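Local coordinates for protein 6-O-methylguanine DNA methyltransferase (Enterococcus faecalis, PDB 2B6C) that probably takes part in the repair of alkylated DNA as an all-helical, AlkD-like protein, although its activity is not established, at residues 141-145 with 163-167; 152-157 with 186-190; 176-181 with 204-210. Residues are numbered along the deposited sequence.

Helical-repeat proteins hold their layers together with different chemistry at different depths, and these three contacts illustrate the principle. Contact 1 is the buried one: it packs helix 138-146 on helix 157-166, the next along the chain, with leucine and alanine beside a salt bridge. Contact 2 lies at the surface, where the turn following helix 138-146 meets the turn following helix 173-186 through a tyrosine, loop carbonyls and waters. Contact 3, partly buried, sets helix 173-186 nearly parallel to helix 205-211 with glycine and alanine between charged and polar ends. Contacts 1 and 3 touch, with I164 against I179; contact 2 touches neither, although its turns adjoin helices 138-146, 157-166 and 173-186, used by the other two.

Contact 1. Residues 141-145 with 163-167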
ATOM      1  N   ARG B 141      10.363 -16.190  20.523  1.00 14.61           N
ATOM      2  CA  ARG B 141      11.766 -16.245  20.065  1.00 14.50           C
ATOM      3  C   ARG B 141      11.893 -16.711  18.620  1.00 15.29           C
ATOM      4  O   ARG B 141      12.818 -16.291  17.912  1.00 14.81           O
ATOM      5  CB  ARG B 141      12.582 -17.135  20.983  1.00 14.78           C
ATOM      6  CG  ARG B 141      12.512 -16.635  22.431  1.00 13.20           C
ATOM      7  CD  ARG B 141      13.738 -17.142  23.219  1.00 12.36           C
ATOM      8  NE  ARG B 141      13.961 -18.575  23.099  1.00 14.67           N
ATOM      9  CZ  ARG B 141      13.278 -19.514  23.763  1.00 15.90           C
ATOM     10  NH1 ARG B 141      12.276 -19.185  24.594  1.00 18.53           N
ATOM     11  NH2 ARG B 141      13.599 -20.784  23.589  1.00 13.40           N
ATOM     12  N   ARG B 142      10.948 -17.550  18.174  1.00 15.16           N
ATOM     13  CA  ARG B 142      10.808 -17.822  16.761  1.00 16.41           C
ATOM     14  C   ARG B 142      10.634 -16.522  15.907  1.00 16.36           C
ATOM     15  O   ARG B 142      11.223 -16.397  14.814  1.00 16.63           O
ATOM     16  CB  ARG B 142       9.692 -18.845  16.503  1.00 15.95           C
ATOM     17  CG  ARG B 142       9.535 -19.214  15.004  1.00 18.98           C
ATOM     18  CD  ARG B 142       8.687 -20.483  14.834  1.00 16.80           C
ATOM     19  NE  ARG B 142       8.274 -20.737  13.460  1.00 19.93           N
ATOM     20  CZ  ARG B 142       8.719 -21.761  12.719  1.00 22.24           C
ATOM     21  NH1 ARG B 142       8.254 -21.932  11.483  1.00 22.66           N
ATOM     22  NH2 ARG B 142       9.622 -22.632  13.204  1.00 21.01           N
ATOM     23  N   VAL B 143       9.811 -15.589  16.388  1.00 15.67           N
ATOM     24  CA  VAL B 143       9.652 -14.296  15.739  1.00 15.85           C
ATOM     25  C   VAL B 143      10.978 -13.508  15.729  1.00 15.83           C
ATOM     26  O   VAL B 143      11.307 -12.947  14.689  1.00 15.97           O
ATOM     27  CB  VAL B 143       8.470 -13.437  16.349  1.00 16.01           C
ATOM     28  CG1 VAL B 143       8.399 -11.953  15.710  1.00 15.23           C
ATOM     29  CG2 VAL B 143       7.129 -14.145  16.127  1.00 15.47           C
ATOM     30  N   ALA B 144      11.719 -13.486  16.862  1.00 15.31           N
ATOM     31  CA  ALA B 144      13.035 -12.827  16.925  1.00 16.05           C
ATOM     32  C   ALA B 144      14.006 -13.404  15.885  1.00 16.00           C
ATOM     33  O   ALA B 144      14.708 -12.649  15.173  1.00 16.11           O
ATOM     34  CB  ALA B 144      13.643 -12.904  18.353  1.00 16.06           C
ATOM     35  N   LEU B 145      13.988 -14.727  15.763  1.00 15.07           N
ATOM     36  CA  LEU B 145      14.867 -15.439  14.844  1.00 15.71           C
ATOM     37  C   LEU B 145      14.519 -15.215  13.378  1.00 15.92           C
ATOM     38  O   LEU B 145      15.397 -15.183  12.524  1.00 17.39           O
ATOM     39  CB  LEU B 145      14.887 -16.945  15.162  1.00 13.96           C
ATOM     40  CG  LEU B 145      15.705 -17.389  16.367  1.00 13.56           C
ATOM     41  CD1 LEU B 145      15.277 -18.804  16.804  1.00 10.50           C
ATOM     42  CD2 LEU B 145      17.241 -17.364  16.041  1.00 11.02           C
ATOM     43  N   ALA B 163      20.496 -13.659  18.473  1.00 16.28           N
ATOM     44  CA  ALA B 163      19.361 -14.572  18.609  1.00 15.87           C
ATOM     45  C   ALA B 163      19.738 -16.027  18.383  1.00 16.33           C
ATOM     46  O   ALA B 163      19.223 -16.915  19.079  1.00 15.71           O
ATOM     47  CB  ALA B 163      18.197 -14.183  17.723  1.00 15.82           C
ATOM     48  N   ILE B 164      20.622 -16.280  17.422  1.00 16.27           N
ATOM     49  CA  ILE B 164      21.022 -17.661  17.138  1.00 15.44           C
ATOM     50  C   ILE B 164      21.851 -18.199  18.301  1.00 15.87           C
ATOM     51  O   ILE B 164      21.641 -19.347  18.740  1.00 15.18           O
ATOM     52  CB  ILE B 164      21.790 -17.800  15.806  1.00 15.42           C
ATOM     53  CG1 ILE B 164      20.876 -17.467  14.632  1.00 13.90           C
ATOM     54  CG2 ILE B 164      22.409 -19.224  15.657  1.00 13.95           C
ATOM     55  CD1 ILE B 164      21.586 -17.196  13.333  1.00 11.94           C
ATOM     56  N   ILE B 165      22.770 -17.365  18.803  1.00 16.24           N
ATOM     57  CA  ILE B 165      23.599 -17.707  19.961  1.00 16.46           C
ATOM     58  C   ILE B 165      22.707 -18.122  21.147  1.00 16.62           C
ATOM     59  O   ILE B 165      22.943 -19.159  21.794  1.00 16.87           O
ATOM     60  CB  ILE B 165      24.579 -16.544  20.349  1.00 16.48           C
ATOM     61  CG1 ILE B 165      25.827 -16.532  19.440  1.00 16.77           C
ATOM     62  CG2 ILE B 165      25.019 -16.667  21.801  1.00 16.03           C
ATOM     63  CD1 ILE B 165      26.616 -15.202  19.435  1.00 17.37           C
ATOM     64  N   TYR B 166      21.655 -17.343  21.393  1.00 16.50           N
ATOM     65  CA  TYR B 166      20.751 -17.577  22.506  1.00 16.10           C
ATOM     66  C   TYR B 166      20.076 -18.948  22.463  1.00 16.14           C
ATOM     67  O   TYR B 166      19.932 -19.594  23.497  1.00 15.14           O
ATOM     68  CB  TYR B 166      19.686 -16.484  22.547  1.00 16.64           C
ATOM     69  CG  TYR B 166      18.818 -16.528  23.788  1.00 17.71           C
ATOM     70  CD1 TYR B 166      19.179 -15.820  24.955  1.00 19.30           C
ATOM     71  CD2 TYR B 166      17.647 -17.288  23.810  1.00 15.68           C
ATOM     72  CE1 TYR B 166      18.382 -15.880  26.104  1.00 19.97           C
ATOM     73  CE2 TYR B 166      16.850 -17.345  24.937  1.00 17.43           C
ATOM     74  CZ  TYR B 166      17.215 -16.652  26.081  1.00 18.75           C
ATOM     75  OH  TYR B 166      16.386 -16.716  27.184  1.00 18.10           O
ATOM     76  N   ASP B 167      19.630 -19.367  21.281  1.00 15.77           N
ATOM     77  CA  ASP B 167      18.884 -20.606  21.148  1.00 16.37           C
ATOM     78  C   ASP B 167      19.715 -21.693  20.515  1.00 16.22           C
ATOM     79  O   ASP B 167      19.166 -22.689  20.061  1.00 17.61           O
ATOM     80  CB  ASP B 167      17.628 -20.381  20.279  1.00 16.63           C
ATOM     81  CG  ASP B 167      16.419 -20.016  21.100  1.00 17.17           C
ATOM     82  OD1 ASP B 167      15.827 -18.952  20.855  1.00 16.50           O
ATOM     83  OD2 ASP B 167      16.116 -20.769  22.045  1.00 17.59           O
TER
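R141 lays its aliphatic arm beside the Y166 ring, with CD 3.6 Å from CE2, while its guanidinium passes on to the carboxylate of D167. The contact probably joins successive HEAT-like repeats of the AlkD type: helix 138-146, second of one helical pair, meets helix 157-166, first of the next. It illustrates how one repeat is fastened to the next where helix 157-166 ends. D167 is the first residue to leave helical phi/psi after that helix, and its N makes just weak bonds to the O atoms of A163 and I164. Its side chain meets R141 edge-on: R141 NE lies 2.9 Å from D167 OD1 and R141 NH2 lies 3.0 Å from D167 OD2, a salt bridge with two good hydrogen bonds and a weak third. The same carboxylate also reaches T170 OG1, and R141 NH1 bonds to the carbonyl of A135, so both partners of the ion pair are tied in further.

One turn further along, the interface becomes apolar. L145 pushes CD2 to 3.7 Å from A163 CB and 3.9 Å from I164 CG1. A163 is small, and L145 CA lies 5.9 Å from A163 CA. F129 of helix 125-132 touches both A144 and A163. R142 takes no part in this contact; it forms a salt bridge with D108 and touches W104 and W181, a cluster that probably corresponds to the lesion-binding cleft of AlkD. The polar and apolar halves meet at L145, whose CD1 stands 4.1 Å from D167 OD1.

Contact 2. Residues 152-157 with 186-190. With SO4 (sulfate ion), chain J.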
ATOM      1  N   LYS B 152      16.908  -8.972   3.631  1.00 20.14           N
ATOM      2  CA  LYS B 152      18.042  -9.015   2.705  1.00 21.25           C
ATOM      3  C   LYS B 152      19.229  -8.193   3.193  1.00 21.58           C
ATOM      4  O   LYS B 152      19.774  -8.477   4.256  1.00 21.45           O
ATOM      5  CB  LYS B 152      17.604  -8.604   1.298  1.00 21.69           C
ATOM      6  CG  LYS B 152      16.547  -9.529   0.724  1.00 22.53           C
ATOM      7  CD  LYS B 152      16.059  -9.020  -0.570  1.00 26.52           C
ATOM      8  CE  LYS B 152      14.959  -9.916  -1.115  1.00 31.46           C
ATOM      9  NZ  LYS B 152      14.240  -9.204  -2.228  1.00 36.46           N
ATOM     10  N   GLU B 153      19.608  -7.167   2.429  1.00 22.19           N
ATOM     11  CA  GLU B 153      20.791  -6.370   2.749  0.50 22.20           C
ATOM     12  C   GLU B 153      20.524  -5.428   3.946  1.00 22.77           C
ATOM     13  O   GLU B 153      21.457  -4.909   4.555  1.00 22.97           O
ATOM     14  CB  GLU B 153      21.277  -5.616   1.496  0.50 21.67           C
ATOM     15  CG  GLU B 153      21.670  -6.520   0.288  0.50 21.33           C
ATOM     16  CD  GLU B 153      20.520  -6.828  -0.701  0.50 20.67           C
ATOM     17  OE1 GLU B 153      20.748  -7.569  -1.679  0.50 17.44           O
ATOM     18  OE2 GLU B 153      19.394  -6.327  -0.522  0.50 21.94           O
ATOM     19  N   LYS B 154      19.244  -5.245   4.292  1.00 22.36           N
ATOM     20  CA  LYS B 154      18.829  -4.426   5.448  0.60 23.05           C
ATOM     21  C   LYS B 154      18.897  -5.206   6.776  1.00 22.17           C
ATOM     22  O   LYS B 154      18.654  -4.653   7.842  1.00 22.27           O
ATOM     23  CB  LYS B 154      17.408  -3.847   5.234  0.60 23.19           C
ATOM     24  CG  LYS B 154      17.258  -2.874   4.027  0.60 24.08           C
ATOM     25  CD  LYS B 154      15.762  -2.741   3.611  0.60 23.99           C
ATOM     26  CE  LYS B 154      15.550  -2.084   2.216  0.60 26.73           C
ATOM     27  NZ  LYS B 154      15.173  -0.610   2.222  0.60 28.16           N
ATOM     28  N   THR B 155      19.216  -6.495   6.698  1.00 21.35           N
ATOM     29  CA  THR B 155      19.370  -7.354   7.883  1.00 19.64           C
ATOM     30  C   THR B 155      20.429  -6.804   8.841  1.00 19.55           C
ATOM     31  O   THR B 155      21.513  -6.366   8.409  1.00 18.06           O
ATOM     32  CB  THR B 155      19.773  -8.803   7.446  1.00 18.96           C
ATOM     33  OG1 THR B 155      18.696  -9.366   6.710  1.00 19.68           O
ATOM     34  CG2 THR B 155      20.013  -9.716   8.631  1.00 17.50           C
ATOM     35  N   ASN B 156      20.108  -6.837  10.135  1.00 19.01           N
ATOM     36  CA  ASN B 156      21.029  -6.471  11.184  1.00 18.65           C
ATOM     37  C   ASN B 156      21.695  -7.750  11.666  1.00 19.23           C
ATOM     38  O   ASN B 156      21.062  -8.595  12.304  1.00 17.57           O
ATOM     39  CB  ASN B 156      20.278  -5.777  12.334  1.00 19.34           C
ATOM     40  CG  ASN B 156      21.195  -5.340  13.472  1.00 20.15           C
ATOM     41  OD1 ASN B 156      22.014  -6.118  13.978  1.00 19.49           O
ATOM     42  ND2 ASN B 156      21.013  -4.093  13.920  1.00 17.73           N
ATOM     43  N   GLN B 157      22.994  -7.857  11.360  1.00 19.32           N
ATOM     44  CA  GLN B 157      23.784  -9.070  11.535  1.00 19.67           C
ATOM     45  C   GLN B 157      23.957  -9.426  12.977  1.00 19.17           C
ATOM     46  O   GLN B 157      23.865 -10.591  13.348  1.00 18.40           O
ATOM     47  CB  GLN B 157      25.184  -8.898  10.900  1.00 19.40           C
ATOM     48  CG  GLN B 157      25.156  -8.983   9.390  1.00 19.75           C
ATOM     49  CD  GLN B 157      26.470  -8.574   8.733  1.00 21.23           C
ATOM     50  OE1 GLN B 157      26.632  -8.718   7.516  1.00 24.19           O
ATOM     51  NE2 GLN B 157      27.424  -8.104   9.530  1.00 21.71           N
ATOM     52  N   TYR B 186      19.267 -15.512   4.847  1.00 15.73           N
ATOM     53  CA  TYR B 186      20.332 -14.528   4.843  1.00 16.09           C
ATOM     54  C   TYR B 186      21.506 -14.913   3.916  1.00 15.66           C
ATOM     55  O   TYR B 186      22.139 -14.022   3.316  1.00 16.18           O
ATOM     56  CB  TYR B 186      20.786 -14.165   6.256  1.00 16.66           C
ATOM     57  CG  TYR B 186      21.683 -12.958   6.271  1.00 17.49           C
ATOM     58  CD1 TYR B 186      21.327 -11.792   5.557  1.00 16.44           C
ATOM     59  CD2 TYR B 186      22.889 -12.967   6.992  1.00 16.15           C
ATOM     60  CE1 TYR B 186      22.154 -10.675   5.545  1.00 18.02           C
ATOM     61  CE2 TYR B 186      23.738 -11.836   6.987  1.00 18.08           C
ATOM     62  CZ  TYR B 186      23.352 -10.699   6.265  1.00 17.29           C
ATOM     63  OH  TYR B 186      24.169  -9.597   6.254  1.00 19.85           O
ATOM     64  N   SER B 187      21.766 -16.210   3.744  1.00 13.91           N
ATOM     65  CA  SER B 187      22.818 -16.649   2.793  1.00 13.70           C
ATOM     66  C   SER B 187      22.580 -16.222   1.345  1.00 13.09           C
ATOM     67  O   SER B 187      23.504 -16.225   0.523  1.00 11.13           O
ATOM     68  CB  SER B 187      23.019 -18.165   2.840  1.00 12.46           C
ATOM     69  OG  SER B 187      21.925 -18.821   2.221  1.00 14.39           O
ATOM     70  N   LYS B 188      21.337 -15.889   1.013  1.00 13.49           N
ATOM     71  CA  LYS B 188      21.034 -15.424  -0.361  1.00 14.80           C
ATOM     72  C   LYS B 188      21.594 -14.030  -0.612  1.00 13.91           C
ATOM     73  O   LYS B 188      21.714 -13.595  -1.748  1.00 14.22           O
ATOM     74  CB  LYS B 188      19.524 -15.438  -0.625  1.00 14.17           C
ATOM     75  CG  LYS B 188      18.896 -16.847  -0.484  1.00 16.62           C
ATOM     76  CD  LYS B 188      17.369 -16.769  -0.639  1.00 16.49           C
ATOM     77  CE  LYS B 188      16.723 -18.089  -0.253  1.00 20.91           C
ATOM     78  NZ  LYS B 188      15.239 -18.077  -0.445  1.00 17.70           N
ATOM     79  N   THR B 189      21.920 -13.356   0.483  1.00 14.59           N
ATOM     80  CA  THR B 189      22.386 -11.981   0.521  1.00 15.53           C
ATOM     81  C   THR B 189      23.864 -11.964   0.880  1.00 15.58           C
ATOM     82  O   THR B 189      24.656 -11.274   0.223  1.00 16.21           O
ATOM     83  CB  THR B 189      21.578 -11.178   1.601  1.00 15.02           C
ATOM     84  OG1 THR B 189      20.259 -11.008   1.131  1.00 16.00           O
ATOM     85  CG2 THR B 189      22.173  -9.809   1.888  1.00 17.31           C
ATOM     86  N   ASN B 190      24.219 -12.690   1.940  1.00 15.00           N
ATOM     87  CA  ASN B 190      25.594 -12.682   2.452  1.00 15.44           C
ATOM     88  C   ASN B 190      26.098 -14.077   2.763  1.00 14.97           C
ATOM     89  O   ASN B 190      26.133 -14.475   3.944  1.00 14.89           O
ATOM     90  CB  ASN B 190      25.704 -11.780   3.689  1.00 15.43           C
ATOM     91  CG  ASN B 190      27.159 -11.287   3.945  1.00 17.43           C
ATOM     92  OD1 ASN B 190      28.172 -11.898   3.489  1.00 11.84           O
ATOM     93  ND2 ASN B 190      27.258 -10.164   4.667  1.00 17.76           N
TER
HETATM   94  S   SO4 J 403      13.646 -21.911  -0.147  1.00 60.46           S
HETATM   95  O1  SO4 J 403      13.068 -22.427  -1.375  1.00 60.36           O
HETATM   96  O2  SO4 J 403      13.646 -22.962   0.868  1.00 61.07           O
HETATM   97  O3  SO4 J 403      12.802 -20.813   0.314  1.00 61.09           O
HETATM   98  O4  SO4 J 403      15.018 -21.460  -0.356  1.00 60.21           O
HETATM   99  O   HOH W   1      19.621 -10.012  -1.069  1.00 30.90           O
HETATM  100  O   HOH W   2      22.906  -7.079   5.987  1.00 35.04           O
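Y186, T189 and Q157 account for most of the surface buried where the two turns meet, and Y186 is the hub. It closes helix 173-186 and packs its ring against the 152-157 turn. T155 CG2 sits over one face of that ring, 4.0 Å from the centroid and 18° off the normal, a CH-pi contact, while the carbonyl O of K152 approaches the ring edge at 3.5 Å from Y186 CE1. That carbonyl also accepts from T155 OG1 at 2.8 Å, a bond within the turn that is consistent with the threonine's placement over the ring face. At the far end of the tyrosine, Y186 OH donates to Q157 OE1 at 2.9 Å, and water 2 joins the same hydroxyl to the backbone oxygens of E153 and T155.

T189 supplies the outer part of the contact. Its OG1 comes to 3.4 Å from K152 CA, its CG2 to 3.7 Å from E153 CG, and water 1 bridges T189 OG1 and E153 OE1. Beyond these residues, each turn hands over to a new helix: N156 caps the N of L159, and N190 caps the N of W193, whose ring also meets Y186. Docked through an aromatic residue and each finishing in an asparagine N-cap, these are two successive inter-repeat turns, each probably leading into the first helix of a HEAT-like pair.

Contact 3. Residues 176-181 with 204-210; sequences QKAIGW and SPLAQRE
Two polar clusters frame this contact. In the first, K177 NZ forms a salt bridge with E210 OE1 at 2.7 Å, reached with K177 chi1 at -127°, between wells, and chi2 m; E210 (chi1 t, chi2 p) also pairs through OE2 with R184 and brings that oxygen to 3.4 Å from W181 CD1, at the indole edge. In the second, S204 OG donates to Q176 OE1 at 2.7 Å, with Q176 chi1 and chi2 both m, and accepts from A207 N at 3.0 Å. S204 (phi/psi -60/151, chi1 p) is thereby the N-cap of helix 205-211; water 3 links its N to Q176 OE1, and Q176 NE2 bonds to the carbonyl of T170.

Between the clusters, 176-181 and 205-210 are regular helices running in nearly the same direction, with a signed crossing angle of -24° and axes 7.5 Å apart. The register pairs G180 CA with A207 CA at 4.0 Å; G180 CA is 3.6 Å from A207 O, E210 CG lies 3.4 Å from G180 C, and a CB on G180 would clash, 2.5 Å from E210 CB. A207 CB packs on I179 CG2 at 3.9 Å, and L206 CD2 lies against the backbone, 3.6 Å from K177 N.

So close a glycine-alanine crossing of near-parallel helices fits the stacking of like helices in successive HEAT-like repeats. G180 and A207 permit the close spacing, and the ion pair and capped helix start are consistent with a defined register.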
ATOM      1  N   GLN B 176      14.963 -24.767  16.264  1.00 15.73           N
ATOM      2  CA  GLN B 176      16.114 -25.113  15.429  1.00 15.42           C
ATOM      3  C   GLN B 176      15.794 -24.858  13.939  1.00 15.87           C
ATOM      4  O   GLN B 176      16.647 -24.381  13.184  1.00 16.08           O
ATOM      5  CB  GLN B 176      16.584 -26.553  15.688  1.00 15.58           C
ATOM      6  CG  GLN B 176      17.246 -26.753  17.070  1.00 13.52           C
ATOM      7  CD  GLN B 176      18.401 -25.809  17.245  1.00 13.63           C
ATOM      8  OE1 GLN B 176      19.140 -25.585  16.303  1.00 19.04           O
ATOM      9  NE2 GLN B 176      18.540 -25.214  18.416  1.00 13.28           N
ATOM     10  N   LYS B 177      14.560 -25.174  13.545  1.00 15.77           N
ATOM     11  CA  LYS B 177      14.029 -24.873  12.233  1.00 16.91           C
ATOM     12  C   LYS B 177      14.116 -23.383  11.928  1.00 15.85           C
ATOM     13  O   LYS B 177      14.499 -23.007  10.827  1.00 16.59           O
ATOM     14  CB  LYS B 177      12.571 -25.276  12.184  1.00 17.89           C
ATOM     15  CG  LYS B 177      12.230 -26.186  11.031  1.00 24.92           C
ATOM     16  CD  LYS B 177      12.207 -25.409   9.751  1.00 28.63           C
ATOM     17  CE  LYS B 177      11.457 -26.163   8.712  1.00 29.33           C
ATOM     18  NZ  LYS B 177      12.331 -26.406   7.507  1.00 30.72           N
ATOM     19  N   ALA B 178      13.768 -22.547  12.908  1.00 15.22           N
ATOM     20  CA  ALA B 178      13.823 -21.093  12.780  1.00 14.59           C
ATOM     21  C   ALA B 178      15.265 -20.591  12.625  1.00 14.26           C
ATOM     22  O   ALA B 178      15.529 -19.670  11.847  1.00 14.16           O
ATOM     23  CB  ALA B 178      13.141 -20.424  13.966  1.00 13.99           C
ATOM     24  N   ILE B 179      16.198 -21.221  13.328  1.00 14.10           N
ATOM     25  CA  ILE B 179      17.622 -20.896  13.154  1.00 14.43           C
ATOM     26  C   ILE B 179      18.085 -21.228  11.729  1.00 14.16           C
ATOM     27  O   ILE B 179      18.730 -20.396  11.089  1.00 14.78           O
ATOM     28  CB  ILE B 179      18.546 -21.606  14.180  1.00 14.39           C
ATOM     29  CG1 ILE B 179      18.255 -21.110  15.591  1.00 12.84           C
ATOM     30  CG2 ILE B 179      20.072 -21.418  13.827  1.00 14.58           C
ATOM     31  CD1 ILE B 179      18.978 -21.952  16.645  1.00 12.79           C
ATOM     32  N   GLY B 180      17.741 -22.416  11.241  1.00 13.18           N
ATOM     33  CA  GLY B 180      18.136 -22.832   9.902  1.00 13.44           C
ATOM     34  C   GLY B 180      17.561 -21.953   8.794  1.00 13.57           C
ATOM     35  O   GLY B 180      18.268 -21.592   7.861  1.00 14.05           O
ATOM     36  N   TRP B 181      16.267 -21.654   8.866  1.00 14.59           N
ATOM     37  CA  TRP B 181      15.625 -20.700   7.959  1.00 15.63           C
ATOM     38  C   TRP B 181      16.279 -19.310   7.969  1.00 15.54           C
ATOM     39  O   TRP B 181      16.396 -18.668   6.922  1.00 15.96           O
ATOM     40  CB  TRP B 181      14.173 -20.502   8.370  1.00 17.09           C
ATOM     41  CG  TRP B 181      13.148 -21.444   7.725  1.00 21.45           C
ATOM     42  CD1 TRP B 181      13.382 -22.559   6.922  1.00 23.38           C
ATOM     43  CD2 TRP B 181      11.716 -21.348   7.871  1.00 23.24           C
ATOM     44  NE1 TRP B 181      12.166 -23.131   6.534  1.00 25.10           N
ATOM     45  CE2 TRP B 181      11.137 -22.424   7.117  1.00 25.30           C
ATOM     46  CE3 TRP B 181      10.866 -20.457   8.574  1.00 21.85           C
ATOM     47  CZ2 TRP B 181       9.726 -22.627   7.040  1.00 23.21           C
ATOM     48  CZ3 TRP B 181       9.470 -20.664   8.513  1.00 22.58           C
ATOM     49  CH2 TRP B 181       8.917 -21.739   7.738  1.00 22.51           C
ATOM     50  N   SER B 204      22.905 -27.176  15.562  1.00 15.84           N
ATOM     51  CA  SER B 204      22.262 -28.486  15.522  1.00 16.30           C
ATOM     52  C   SER B 204      22.364 -29.063  14.104  1.00 17.12           C
ATOM     53  O   SER B 204      22.462 -28.281  13.138  1.00 17.41           O
ATOM     54  CB  SER B 204      20.781 -28.332  15.914  1.00 16.41           C
ATOM     55  OG  SER B 204      20.053 -27.682  14.884  1.00 13.26           O
ATOM     56  N   PRO B 205      22.391 -30.416  13.955  1.00 17.57           N
ATOM     57  CA  PRO B 205      22.349 -30.994  12.597  1.00 17.11           C
ATOM     58  C   PRO B 205      21.204 -30.405  11.728  1.00 16.47           C
ATOM     59  O   PRO B 205      21.428 -30.116  10.544  1.00 16.00           O
ATOM     60  CB  PRO B 205      22.111 -32.496  12.856  1.00 16.35           C
ATOM     61  CG  PRO B 205      22.751 -32.739  14.163  1.00 18.71           C
ATOM     62  CD  PRO B 205      22.496 -31.471  14.988  1.00 17.79           C
ATOM     63  N   LEU B 206      20.006 -30.223  12.299  1.00 16.44           N
ATOM     64  CA  LEU B 206      18.900 -29.686  11.505  0.60 16.90           C
ATOM     65  C   LEU B 206      19.164 -28.239  11.056  1.00 16.70           C
ATOM     66  O   LEU B 206      18.939 -27.919   9.890  1.00 16.57           O
ATOM     67  CB  LEU B 206      17.547 -29.807  12.224  0.60 16.94           C
ATOM     68  CG  LEU B 206      16.378 -29.318  11.362  0.60 18.23           C
ATOM     69  CD1 LEU B 206      15.142 -30.234  11.430  0.60 18.92           C
ATOM     70  CD2 LEU B 206      16.048 -27.872  11.723  0.60 19.17           C
ATOM     71  N   ALA B 207      19.635 -27.386  11.969  1.00 15.73           N
ATOM     72  CA  ALA B 207      19.919 -25.982  11.643  1.00 16.40           C
ATOM     73  C   ALA B 207      21.048 -25.880  10.610  1.00 16.09           C
ATOM     74  O   ALA B 207      21.004 -25.054   9.718  1.00 17.16           O
ATOM     75  CB  ALA B 207      20.265 -25.170  12.926  1.00 14.02           C
ATOM     76  N   GLN B 208      22.046 -26.740  10.746  1.00 17.01           N
ATOM     77  CA  GLN B 208      23.197 -26.791   9.847  1.00 18.09           C
ATOM     78  C   GLN B 208      22.772 -27.247   8.447  1.00 18.13           C
ATOM     79  O   GLN B 208      23.179 -26.653   7.458  1.00 18.49           O
ATOM     80  CB  GLN B 208      24.264 -27.726  10.437  1.00 18.93           C
ATOM     81  CG  GLN B 208      25.530 -27.966   9.564  1.00 21.88           C
ATOM     82  CD  GLN B 208      26.520 -26.804   9.655  1.00 26.71           C
ATOM     83  OE1 GLN B 208      26.487 -26.017  10.612  1.00 26.09           O
ATOM     84  NE2 GLN B 208      27.395 -26.684   8.658  1.00 24.59           N
ATOM     85  N   ARG B 209      21.965 -28.306   8.360  1.00 18.18           N
ATOM     86  CA  ARG B 209      21.431 -28.750   7.072  1.00 19.04           C
ATOM     87  C   ARG B 209      20.621 -27.635   6.397  1.00 19.66           C
ATOM     88  O   ARG B 209      20.898 -27.257   5.265  1.00 19.18           O
ATOM     89  CB  ARG B 209      20.620 -30.053   7.220  1.00 19.26           C
ATOM     90  CG  ARG B 209      20.083 -30.619   5.896  1.00 20.53           C
ATOM     91  CD  ARG B 209      21.103 -31.453   5.119  1.00 22.30           C
ATOM     92  NE  ARG B 209      20.485 -31.851   3.863  1.00 24.52           N
ATOM     93  CZ  ARG B 209      19.756 -32.950   3.681  1.00 24.08           C
ATOM     94  NH1 ARG B 209      19.228 -33.193   2.477  1.00 24.44           N
ATOM     95  NH2 ARG B 209      19.582 -33.828   4.668  1.00 21.19           N
ATOM     96  N   GLU B 210      19.661 -27.079   7.126  1.00 20.57           N
ATOM     97  CA  GLU B 210      18.794 -26.013   6.614  1.00 21.54           C
ATOM     98  C   GLU B 210      19.570 -24.751   6.181  1.00 21.00           C
ATOM     99  O   GLU B 210      19.400 -24.283   5.068  1.00 21.04           O
ATOM    100  CB  GLU B 210      17.732 -25.684   7.653  1.00 21.64           C
ATOM    101  CG  GLU B 210      16.629 -24.753   7.178  1.00 26.90           C
ATOM    102  CD  GLU B 210      15.508 -25.507   6.531  1.00 33.96           C
ATOM    103  OE1 GLU B 210      15.044 -26.516   7.127  1.00 35.69           O
ATOM    104  OE2 GLU B 210      15.100 -25.086   5.421  1.00 37.22           O
TER
HETATM  105  O   HOH W   3      21.844 -24.698  16.545  1.00 13.90           O